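Local structure of AlgW protein (7CO3) at residues G178-A183 / M196-A201; S60-A65 / P165-G170; Y117-N122 / I239-A244; F215-A220 / Q253-A258. The protein probably acts as a serine endopeptidase of the HtrA type, built from a trypsin-like protease domain and a peptide-binding PDZ domain. The protein carries 1 engineered substitution. All coordinates share one frame; numbering follows the deposited sequence.

Interaction 1. Residues G178-A183 / M196-A201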
loop_
_atom_site.group_PDB
_atom_site.type_symbol
_atom_site.label_atom_id
_atom_site.label_comp_id
_atom_site.label_asym_id
_atom_site.label_seq_id
_atom_site.Cartn_x
_atom_site.Cartn_y
_atom_site.Cartn_z
ATOM N N GLY B 178 3.504 15.534 3.957
ATOM C CA GLY B 178 4.605 14.880 4.612
ATOM C C GLY B 178 4.364 14.571 6.074
ATOM O O GLY B 178 5.091 13.762 6.637
ATOM N N ASP B 179 3.400 15.225 6.709
ATOM C CA ASP B 179 3.011 14.847 8.067
ATOM C C ASP B 179 2.465 13.418 8.071
ATOM O O ASP B 179 1.806 12.995 7.118
ATOM C CB ASP B 179 1.921 15.773 8.598
ATOM C CG ASP B 179 2.417 17.181 9.011
ATOM O OD1 ASP B 179 3.645 17.404 9.213
ATOM O OD2 ASP B 179 1.547 18.065 9.156
ATOM N N VAL B 180 2.671 12.700 9.178
ATOM C CA VAL B 180 2.126 11.348 9.310
ATOM C C VAL B 180 0.646 11.412 9.674
ATOM O O VAL B 180 0.231 12.266 10.453
ATOM C CB VAL B 180 2.925 10.558 10.363
ATOM C CG1 VAL B 180 2.221 9.230 10.744
ATOM C CG2 VAL B 180 4.308 10.305 9.885
ATOM N N CYS B 181 -0.169 10.517 9.105
ATOM C CA CYS B 181 -1.570 10.417 9.526
ATOM C C CYS B 181 -2.000 8.959 9.624
ATOM O O CYS B 181 -1.361 8.044 9.083
ATOM C CB CYS B 181 -2.529 11.161 8.575
ATOM S SG CYS B 181 -2.296 10.619 6.856
ATOM N N LEU B 182 -3.127 8.765 10.302
ATOM C CA LEU B 182 -3.714 7.457 10.566
ATOM C C LEU B 182 -5.158 7.441 10.064
ATOM O O LEU B 182 -5.915 8.375 10.333
ATOM C CB LEU B 182 -3.678 7.182 12.073
ATOM C CG LEU B 182 -2.409 6.709 12.776
ATOM C CD1 LEU B 182 -1.183 7.444 12.372
ATOM C CD2 LEU B 182 -2.597 6.874 14.280
ATOM N N ALA B 183 -5.546 6.387 9.319
ATOM C CA ALA B 183 -6.921 6.153 8.912
ATOM C C ALA B 183 -7.525 5.100 9.848
ATOM O O ALA B 183 -6.862 4.117 10.190
ATOM C CB ALA B 183 -6.999 5.672 7.457
ATOM N N MET B 196 -1.605 3.483 8.466
ATOM C CA MET B 196 -0.707 4.608 8.639
ATOM C C MET B 196 -0.120 5.030 7.300
ATOM O O MET B 196 0.231 4.180 6.473
ATOM C CB MET B 196 0.421 4.232 9.597
ATOM C CG MET B 196 1.296 5.385 9.975
ATOM S SD MET B 196 2.724 5.549 8.860
ATOM C CE MET B 196 3.594 3.995 9.196
ATOM N N GLY B 197 0.029 6.337 7.116
ATOM C CA GLY B 197 0.737 6.863 5.961
ATOM C C GLY B 197 1.068 8.330 6.196
ATOM O O GLY B 197 1.220 8.773 7.334
ATOM N N ILE B 198 1.174 9.087 5.108
ATOM C CA ILE B 198 1.420 10.530 5.228
ATOM C C ILE B 198 0.340 11.290 4.478
ATOM O O ILE B 198 -0.360 10.742 3.621
ATOM C CB ILE B 198 2.798 10.998 4.691
ATOM C CG1 ILE B 198 2.950 10.631 3.195
ATOM C CG2 ILE B 198 3.984 10.476 5.534
ATOM C CD1 ILE B 198 4.062 11.408 2.509
ATOM N N ILE B 199 0.222 12.578 4.810
ATOM C CA ILE B 199 -0.482 13.524 3.940
ATOM C C ILE B 199 0.280 13.589 2.630
ATOM O O ILE B 199 1.434 14.024 2.607
ATOM C CB ILE B 199 -0.573 14.919 4.590
ATOM C CG1 ILE B 199 -1.212 14.861 5.971
ATOM C CG2 ILE B 199 -1.294 15.935 3.654
ATOM C CD1 ILE B 199 -2.579 14.171 5.999
ATOM N N SER B 200 -0.370 13.166 1.537
ATOM C CA SER B 200 0.246 13.129 0.216
ATOM C C SER B 200 0.101 14.450 -0.527
ATOM O O SER B 200 0.887 14.733 -1.442
ATOM C CB SER B 200 -0.357 11.998 -0.612
ATOM O OG SER B 200 0.062 10.761 -0.078
ATOM N N ALA B 201 -0.926 15.217 -0.184
ATOM C CA ALA B 201 -1.281 16.493 -0.815
ATOM C C ALA B 201 -2.545 16.991 -0.128
ATOM O O ALA B 201 -3.248 16.238 0.568
ATOM C CB ALA B 201 -1.494 16.376 -2.328
#

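Interaction 2. Residues S60-A65 / P165-G170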
loop_
_atom_site.group_PDB
_atom_site.type_symbol
_atom_site.label_atom_id
_atom_site.label_comp_id
_atom_site.label_asym_id
_atom_site.label_seq_id
_atom_site.Cartn_x
_atom_site.Cartn_y
_atom_site.Cartn_z
ATOM N N SER B 60 -4.962 4.825 20.828
ATOM C CA SER B 60 -5.703 4.760 22.083
ATOM C C SER B 60 -6.617 5.969 22.242
ATOM O O SER B 60 -7.745 5.853 22.734
ATOM C CB SER B 60 -4.732 4.639 23.247
ATOM O OG SER B 60 -4.336 3.286 23.400
ATOM N N ARG B 61 -6.158 7.125 21.790
ATOM C CA ARG B 61 -6.915 8.351 21.948
ATOM C C ARG B 61 -8.139 8.374 21.039
ATOM O O ARG B 61 -9.245 8.702 21.483
ATOM C CB ARG B 61 -5.990 9.527 21.640
ATOM C CG ARG B 61 -6.369 10.806 22.328
ATOM C CD ARG B 61 -5.242 11.818 22.270
ATOM N NE ARG B 61 -5.750 13.171 22.480
ATOM C CZ ARG B 61 -5.305 14.247 21.841
ATOM N NH1 ARG B 61 -5.837 15.436 22.096
ATOM N NH2 ARG B 61 -4.329 14.139 20.945
ATOM N N ALA B 62 -7.963 8.022 19.762
ATOM C CA ALA B 62 -8.974 8.268 18.740
ATOM C C ALA B 62 -9.876 7.073 18.461
ATOM O O ALA B 62 -11.054 7.262 18.161
ATOM C CB ALA B 62 -8.301 8.715 17.438
ATOM N N ALA B 63 -9.342 5.858 18.522
ATOM C CA ALA B 63 -10.136 4.692 18.147
ATOM C C ALA B 63 -11.461 4.563 18.911
ATOM O O ALA B 63 -12.461 4.170 18.284
ATOM C CB ALA B 63 -9.285 3.434 18.305
ATOM N N PRO B 64 -11.558 4.892 20.214
ATOM C CA PRO B 64 -12.875 4.759 20.889
ATOM C C PRO B 64 -13.965 5.607 20.273
ATOM O O PRO B 64 -15.140 5.254 20.369
ATOM C CB PRO B 64 -12.583 5.185 22.331
ATOM C CG PRO B 64 -11.130 4.830 22.520
ATOM C CD PRO B 64 -10.491 5.196 21.190
ATOM N N ALA B 65 -13.606 6.685 19.590
ATOM C CA ALA B 65 -14.559 7.603 18.991
ATOM C C ALA B 65 -14.836 7.318 17.516
ATOM O O ALA B 65 -15.452 8.151 16.837
ATOM C CB ALA B 65 -14.062 9.034 19.149
ATOM N N PRO B 165 -17.296 8.484 24.077
ATOM C CA PRO B 165 -16.002 9.134 23.833
ATOM C C PRO B 165 -16.046 9.988 22.580
ATOM O O PRO B 165 -16.416 9.504 21.508
ATOM C CB PRO B 165 -15.036 7.952 23.675
ATOM C CG PRO B 165 -15.897 6.860 23.047
ATOM C CD PRO B 165 -17.360 7.145 23.463
ATOM N N ALA B 166 -15.673 11.253 22.688
ATOM C CA ALA B 166 -15.714 12.149 21.547
ATOM C C ALA B 166 -14.309 12.374 20.980
ATOM O O ALA B 166 -13.317 12.433 21.706
ATOM C CB ALA B 166 -16.372 13.480 21.904
ATOM N N MET B 167 -14.248 12.501 19.663
ATOM C CA MET B 167 -13.004 12.802 18.979
ATOM C C MET B 167 -12.521 14.205 19.338
ATOM O O MET B 167 -13.313 15.146 19.425
ATOM C CB MET B 167 -13.241 12.706 17.475
ATOM C CG MET B 167 -11.998 12.889 16.687
ATOM S SD MET B 167 -10.930 11.462 16.873
ATOM C CE MET B 167 -11.947 10.244 16.070
ATOM N N THR B 168 -11.214 14.341 19.535
ATOM C CA THR B 168 -10.581 15.653 19.586
ATOM C C THR B 168 -10.390 16.155 18.167
ATOM O O THR B 168 -10.196 15.363 17.240
ATOM C CB THR B 168 -9.220 15.587 20.281
ATOM O OG1 THR B 168 -9.366 14.993 21.568
ATOM C CG2 THR B 168 -8.641 16.977 20.463
ATOM N N LEU B 169 -10.423 17.465 17.991
ATOM C CA LEU B 169 -10.284 18.042 16.664
ATOM C C LEU B 169 -8.854 18.488 16.402
ATOM O O LEU B 169 -8.213 19.098 17.256
ATOM C CB LEU B 169 -11.212 19.238 16.505
ATOM C CG LEU B 169 -12.696 18.967 16.693
ATOM C CD1 LEU B 169 -13.376 20.320 16.604
ATOM C CD2 LEU B 169 -13.266 17.983 15.633
ATOM N N GLY B 170 -8.355 18.176 15.210
ATOM C CA GLY B 170 -7.116 18.744 14.724
ATOM C C GLY B 170 -7.386 20.014 13.938
ATOM O O GLY B 170 -8.495 20.552 13.915
#

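Interaction 3. Residues Y117-N122 / I239-A244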
loop_
_atom_site.group_PDB
_atom_site.type_symbol
_atom_site.label_atom_id
_atom_site.label_comp_id
_atom_site.label_asym_id
_atom_site.label_seq_id
_atom_site.Cartn_x
_atom_site.Cartn_y
_atom_site.Cartn_z
ATOM N N TYR B 117 -23.815 12.903 18.475
ATOM C CA TYR B 117 -23.803 13.240 17.060
ATOM C C TYR B 117 -22.586 12.602 16.365
ATOM O O TYR B 117 -21.478 12.573 16.913
ATOM C CB TYR B 117 -23.778 14.759 16.861
ATOM C CG TYR B 117 -25.078 15.427 17.285
ATOM C CD1 TYR B 117 -26.271 15.130 16.638
ATOM C CD2 TYR B 117 -25.113 16.350 18.333
ATOM C CE1 TYR B 117 -27.466 15.735 17.016
ATOM C CE2 TYR B 117 -26.318 16.975 18.709
ATOM C CZ TYR B 117 -27.480 16.652 18.052
ATOM O OH TYR B 117 -28.678 17.232 18.414
ATOM N N LEU B 118 -22.802 12.113 15.150
ATOM C CA LEU B 118 -21.780 11.378 14.418
ATOM C C LEU B 118 -21.755 11.910 13.016
ATOM O O LEU B 118 -22.808 12.205 12.448
ATOM C CB LEU B 118 -22.035 9.853 14.399
ATOM C CG LEU B 118 -21.817 9.106 15.722
ATOM C CD1 LEU B 118 -23.119 8.956 16.449
ATOM C CD2 LEU B 118 -21.189 7.721 15.546
ATOM N N LEU B 119 -20.544 12.038 12.476
ATOM C CA LEU B 119 -20.332 12.316 11.067
ATOM C C LEU B 119 -19.999 11.021 10.300
ATOM O O LEU B 119 -19.296 10.139 10.815
ATOM C CB LEU B 119 -19.190 13.322 10.920
ATOM C CG LEU B 119 -19.528 14.794 10.664
ATOM C CD1 LEU B 119 -18.285 15.630 10.760
ATOM C CD2 LEU B 119 -20.235 15.008 9.323
ATOM N N THR B 120 -20.503 10.923 9.071
ATOM C CA THR B 120 -20.169 9.853 8.129
ATOM C C THR B 120 -20.378 10.408 6.723
ATOM O O THR B 120 -20.726 11.583 6.561
ATOM C CB THR B 120 -21.013 8.594 8.385
ATOM O OG1 THR B 120 -20.671 7.598 7.420
ATOM C CG2 THR B 120 -22.549 8.905 8.254
ATOM N N ASN B 121 -20.169 9.575 5.687
ATOM C CA ASN B 121 -20.437 10.022 4.318
ATOM C C ASN B 121 -21.906 9.879 3.925
ATOM O O ASN B 121 -22.593 8.954 4.350
ATOM C CB ASN B 121 -19.629 9.243 3.266
ATOM C CG ASN B 121 -18.136 9.544 3.289
ATOM O OD1 ASN B 121 -17.322 8.629 3.201
ATOM N ND2 ASN B 121 -17.772 10.815 3.417
ATOM N N ASN B 122 -22.360 10.775 3.035
ATOM C CA ASN B 122 -23.715 10.649 2.501
ATOM C C ASN B 122 -23.909 9.310 1.805
ATOM O O ASN B 122 -24.918 8.630 2.022
ATOM C CB ASN B 122 -24.047 11.776 1.519
ATOM C CG ASN B 122 -25.466 11.668 1.007
ATOM O OD1 ASN B 122 -26.387 11.399 1.788
ATOM N ND2 ASN B 122 -25.648 11.825 -0.298
ATOM N N ILE B 239 -8.404 15.171 11.588
ATOM C CA ILE B 239 -8.159 16.089 10.483
ATOM C C ILE B 239 -9.059 15.848 9.282
ATOM O O ILE B 239 -9.113 16.711 8.390
ATOM C CB ILE B 239 -6.673 16.067 10.054
ATOM C CG1 ILE B 239 -6.236 14.649 9.607
ATOM C CG2 ILE B 239 -5.795 16.542 11.217
ATOM C CD1 ILE B 239 -4.836 14.618 8.998
ATOM N N GLY B 240 -9.782 14.738 9.204
ATOM C CA GLY B 240 -10.615 14.569 8.029
ATOM C C GLY B 240 -11.521 13.363 8.155
ATOM O O GLY B 240 -11.431 12.580 9.102
ATOM N N ILE B 241 -12.421 13.253 7.194
ATOM C CA ILE B 241 -13.367 12.147 7.069
ATOM C C ILE B 241 -13.005 11.415 5.788
ATOM O O ILE B 241 -13.133 11.979 4.701
ATOM C CB ILE B 241 -14.840 12.613 7.024
ATOM C CG1 ILE B 241 -15.177 13.559 8.160
ATOM C CG2 ILE B 241 -15.770 11.383 7.035
ATOM C CD1 ILE B 241 -15.213 12.857 9.502
ATOM N N ASN B 242 -12.510 10.187 5.927
ATOM C CA ASN B 242 -12.142 9.371 4.776
ATOM C C ASN B 242 -13.356 9.079 3.910
ATOM O O ASN B 242 -14.396 8.666 4.397
ATOM C CB ASN B 242 -11.511 8.066 5.243
ATOM C CG ASN B 242 -10.218 8.315 5.991
ATOM O OD1 ASN B 242 -9.432 9.174 5.583
ATOM N ND2 ASN B 242 -10.014 7.619 7.081
ATOM N N THR B 243 -13.184 9.219 2.605
ATOM C CA THR B 243 -14.306 9.308 1.689
ATOM C C THR B 243 -14.184 8.438 0.456
ATOM O O THR B 243 -15.116 7.706 0.133
ATOM C CB THR B 243 -14.448 10.776 1.231
ATOM O OG1 THR B 243 -14.956 11.536 2.337
ATOM C CG2 THR B 243 -15.423 10.889 0.070
ATOM N N ALA B 244 -13.048 8.543 -0.241
ATOM C CA ALA B 244 -12.896 7.976 -1.566
ATOM C C ALA B 244 -11.445 7.521 -1.789
ATOM O O ALA B 244 -10.520 7.877 -1.039
ATOM C CB ALA B 244 -13.303 9.002 -2.635
#

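Interaction 4. Residues F215-A220 / Q253-A258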
loop_
_atom_site.group_PDB
_atom_site.type_symbol
_atom_site.label_atom_id
_atom_site.label_comp_id
_atom_site.label_asym_id
_atom_site.label_seq_id
_atom_site.Cartn_x
_atom_site.Cartn_y
_atom_site.Cartn_z
ATOM N N PHE B 215 -10.235 17.983 -0.931
ATOM C CA PHE B 215 -9.757 16.753 -0.298
ATOM C C PHE B 215 -8.313 16.852 0.179
ATOM O O PHE B 215 -7.449 17.443 -0.466
ATOM C CB PHE B 215 -9.882 15.559 -1.254
ATOM C CG PHE B 215 -11.290 15.117 -1.513
ATOM C CD1 PHE B 215 -12.026 14.453 -0.530
ATOM C CD2 PHE B 215 -11.889 15.343 -2.733
ATOM C CE1 PHE B 215 -13.340 14.047 -0.770
ATOM C CE2 PHE B 215 -13.214 14.936 -2.971
ATOM C CZ PHE B 215 -13.928 14.295 -1.991
ATOM N N ILE B 216 -8.086 16.297 1.333
ATOM C CA ILE B 216 -6.786 15.797 1.739
ATOM C C ILE B 216 -6.551 14.471 1.027
ATOM O O ILE B 216 -7.471 13.639 0.931
ATOM C CB ILE B 216 -6.743 15.621 3.263
ATOM C CG1 ILE B 216 -7.045 16.961 3.955
ATOM C CG2 ILE B 216 -5.375 15.133 3.679
ATOM C CD1 ILE B 216 -7.423 16.809 5.471
ATOM N N GLN B 217 -5.340 14.284 0.503
ATOM C CA GLN B 217 -4.902 13.030 -0.108
ATOM C C GLN B 217 -3.956 12.306 0.858
ATOM O O GLN B 217 -3.135 12.939 1.528
ATOM C CB GLN B 217 -4.238 13.293 -1.467
ATOM C CG GLN B 217 -4.041 12.051 -2.334
ATOM C CD GLN B 217 -3.329 12.338 -3.641
ATOM O OE1 GLN B 217 -3.665 13.277 -4.368
ATOM N NE2 GLN B 217 -2.316 11.513 -3.948
ATOM N N THR B 218 -4.063 10.973 0.960
ATOM C CA THR B 218 -3.189 10.249 1.889
ATOM C C THR B 218 -2.825 8.898 1.304
ATOM O O THR B 218 -3.618 8.303 0.580
ATOM C CB THR B 218 -3.850 10.035 3.275
ATOM O OG1 THR B 218 -2.962 9.319 4.128
ATOM C CG2 THR B 218 -5.156 9.230 3.146
ATOM N N ASP B 219 -1.621 8.400 1.625
ATOM C CA ASP B 219 -1.315 7.031 1.215
ATOM C C ASP B 219 -1.581 6.009 2.323
ATOM O O ASP B 219 -1.314 4.835 2.113
ATOM C CB ASP B 219 0.108 6.912 0.655
ATOM C CG ASP B 219 1.193 7.231 1.683
ATOM O OD1 ASP B 219 0.866 7.697 2.801
ATOM O OD2 ASP B 219 2.392 7.013 1.358
ATOM N N ALA B 220 -2.170 6.407 3.457
ATOM C CA ALA B 220 -2.652 5.404 4.414
ATOM C C ALA B 220 -3.692 4.518 3.731
ATOM O O ALA B 220 -4.605 5.020 3.080
ATOM C CB ALA B 220 -3.235 6.069 5.650
ATOM N N GLN B 253 -4.558 1.435 -3.519
ATOM C CA GLN B 253 -3.281 1.569 -4.214
ATOM C C GLN B 253 -2.517 2.782 -3.699
ATOM O O GLN B 253 -1.666 3.305 -4.403
ATOM C CB GLN B 253 -3.509 1.597 -5.733
ATOM C CG GLN B 253 -4.051 0.207 -6.185
ATOM C CD GLN B 253 -4.345 0.026 -7.667
ATOM O OE1 GLN B 253 -4.658 0.975 -8.376
ATOM N NE2 GLN B 253 -4.222 -1.215 -8.137
ATOM N N GLY B 254 -2.810 3.218 -2.463
ATOM C CA GLY B 254 -2.115 4.323 -1.824
ATOM C C GLY B 254 -2.565 5.718 -2.244
ATOM O O GLY B 254 -1.863 6.681 -1.942
ATOM N N ILE B 255 -3.689 5.850 -2.934
ATOM C CA ILE B 255 -4.227 7.156 -3.344
ATOM C C ILE B 255 -5.630 7.263 -2.735
ATOM O O ILE B 255 -6.623 6.869 -3.340
ATOM C CB ILE B 255 -4.260 7.306 -4.871
ATOM C CG1 ILE B 255 -2.899 6.987 -5.526
ATOM C CG2 ILE B 255 -4.807 8.732 -5.288
ATOM C CD1 ILE B 255 -1.829 7.875 -5.146
ATOM N N GLY B 256 -5.746 7.803 -1.524
ATOM C CA GLY B 256 -7.047 7.975 -0.876
ATOM C C GLY B 256 -7.335 9.433 -0.526
ATOM O O GLY B 256 -6.424 10.232 -0.433
ATOM N N PHE B 257 -8.604 9.745 -0.226
ATOM C CA PHE B 257 -9.076 11.129 -0.138
ATOM C C PHE B 257 -9.969 11.306 1.076
ATOM O O PHE B 257 -10.892 10.516 1.281
ATOM C CB PHE B 257 -9.835 11.508 -1.397
ATOM C CG PHE B 257 -9.014 11.398 -2.625
ATOM C CD1 PHE B 257 -8.011 12.322 -2.879
ATOM C CD2 PHE B 257 -9.224 10.348 -3.532
ATOM C CE1 PHE B 257 -7.251 12.246 -4.029
ATOM C CE2 PHE B 257 -8.446 10.254 -4.665
ATOM C CZ PHE B 257 -7.457 11.192 -4.908
ATOM N N ALA B 258 -9.676 12.328 1.890
ATOM C CA ALA B 258 -10.444 12.617 3.084
ATOM C C ALA B 258 -10.987 14.048 3.025
ATOM O O ALA B 258 -10.301 14.946 2.539
ATOM C CB ALA B 258 -9.588 12.408 4.359
HETATM O O HOH W 1 -1.538 9.329 -1.997
#

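Interaction 1. Residues G178-A183 / M196-A201
The antiparallel beta hairpin of strands 180-185 and 193-204, in the second beta domain of the trypsin-like protease fold, is clasped here by V180, C181 and L182 against M196, G197 and I198. C181 and G197 form the hydrogen-bonded pair: C181 N gives to G197 O at 2.8 Å, and G197 N returns a bond to C181 O at 3.0 Å. Before the first strand begins, D179 O accepts I199 N at 2.8 Å, and G178 N meets I199 O at 2.9 Å. The short segment axes make an angle of 117°, so the hairpin is strongly twisted and the side chains of V180 and I198 diverge. M196, its chain bent at the second and third torsions, lays CG 4.0 Å from L182 CD1 and also against V180 CG1. C181 points to the face opposite L182 and M196; its SG, set between the backbone N and the carbonyl carbon (chi1 54°), meets I199 CD1 at 3.7 Å. D179 OD2 turns to R176 N, and M196 also packs on M196 of the second subunit. Four backbone bonds thus fix the alignment of the chains; M196 and L182 pack on one face and C181 on the other, while D179 OD1 bonds S54 of the second subunit.

Interaction 2. Residues S60-A65 / P165-G170
R61, near the end of the N-terminal helix, reaches out to T168 with its chain extended from CG to NE and CG anti to the backbone N (chi1 -153°). R61 NH1 lies obliquely 3.6 Å from T168 CG2, a van der Waals touch, while NH2 is hydrogen-bonded to A235 O. One residue on, A62 offers its methyl to the sulfur of M167, CB to SD 3.8 Å. The M167 chain bends at its second and third torsions, which folds CE back to 3.7 Å from A62 O. That same carbonyl accepts the backbone N of A65. P64 CB lies 3.8 Å from P165 CG, which is also close to P64 O. A65 points its CB toward the 165-170 segment, 3.4 Å from P165 O and 3.5 Å from M167 N; its methyl buries the P165 carbonyl, for which the model holds no hydrogen-bond partner. No hydrogen bond spans the two segments. M167 goes on inward to V110, A230 and L238, so its thioether bridges helix and beta core. The arrangement is that of an N-terminal helix laid over the long connection between the two beta domains of a chymotrypsin-like protease.

Interaction 3. Residues Y117-N122 / I239-A244
N121 and T243 set their side chains obliquely across each other, the ND2 corner of the N121 amide meeting the hydroxyl of T243. N121 CG stands anti to its carbonyl carbon (chi1 -70°), and this aims the amide over the gap between the two segments. N121 ND2 gives a hydrogen bond to T243 OG1 at 3.1 Å, with an N-H...O angle of 148° and the hydroxyl tilted 22° from the amide plane. T243 OG1 in turn donates to I241 O at 3.0 Å, from above the carbonyl plane, so T243 relays the amide to the backbone of its own strand. ND2 has a second acceptor in D153 O. N121 OD1 lies 3.2 Å from N242 O; both are acceptors, so no bond joins them and the approach is probably somewhat repulsive. Beside this polar pair, I241 points toward the other segment and brings CD1 to 4.2 Å from L119 CB. L119 continues onto A264 and M268 of helix 261-274. The N121 side chain also packs on A227, the engineered position. Strand 117-120 of the six-stranded barrel and strand 238-245 of the second sheet thus meet at the interface of the two beta domains, consistent with the cleft where chymotrypsin-fold proteases carry their catalytic triad.

Interaction 4. Residues F215-A220 / Q253-A258
Q217 leaves the strand with CG anti to the backbone N (chi1 -166°) and stays extended beyond it, which runs the side chain alongside F257. The two point the same way on one face of the sheet, Q217 CG 3.6 Å from F257 CE1, with amide and ring planes 71° apart. NE2 passes beside I255 CD1 and donates to a water that itself donates to G254 O; NE2 also reaches T193 of the second subunit, and OE1 takes R204 NE. The side chains of F215 and F257 cross at about a right angle, but their ring planes are only oblique, 57° apart, with F215 CD1 3.8 Å from F257 CB. The backbones pair antiparallel through four bonds: I216 and A258 exchange two, A258 N to I216 O being 2.7 Å, and T218 and G256 two more, T218 N to G256 O being 2.8 Å. D219 CA approaches G254 O at 3.2 Å, a CA-H...O contact to G254, whose positive phi turns the chain. T218 OG1 accepts from A220 N at 3.1 Å, closing an ST turn, and also hydrogen-bonds I198 O of the neighbouring strand. D219 sends OD1 to I198 N and OD2 to M196 N of the second subunit. This is an antiparallel strand pair of the C-terminal beta domain of a trypsin-like protease, ending at a subunit interface of the HtrA trimer.

Overall arrangement
Interactions 1, 3 and 4 all reach the same mixed sheet of the protease domain. Interactions 1 and 4 lie closest, centres about 8 Å apart, because strands 193-204 and 215-218 are neighbours; strand 256-260 then pairs with 238-245, linking interaction 4 to interaction 3, about 14 Å away. Interaction 3 joins this sheet to the six-stranded barrel. Interaction 2, where helix 56-62 meets the connection between the beta domains, is centred about 14 Å from interaction 3 without touching it, and farther from 1 and 4. Along the chain interaction 1 is nested within interaction 3, whereas 3 crosses both 2 and 4. The second subunit touches interactions 1 and 4, the third interactions 1 and 2.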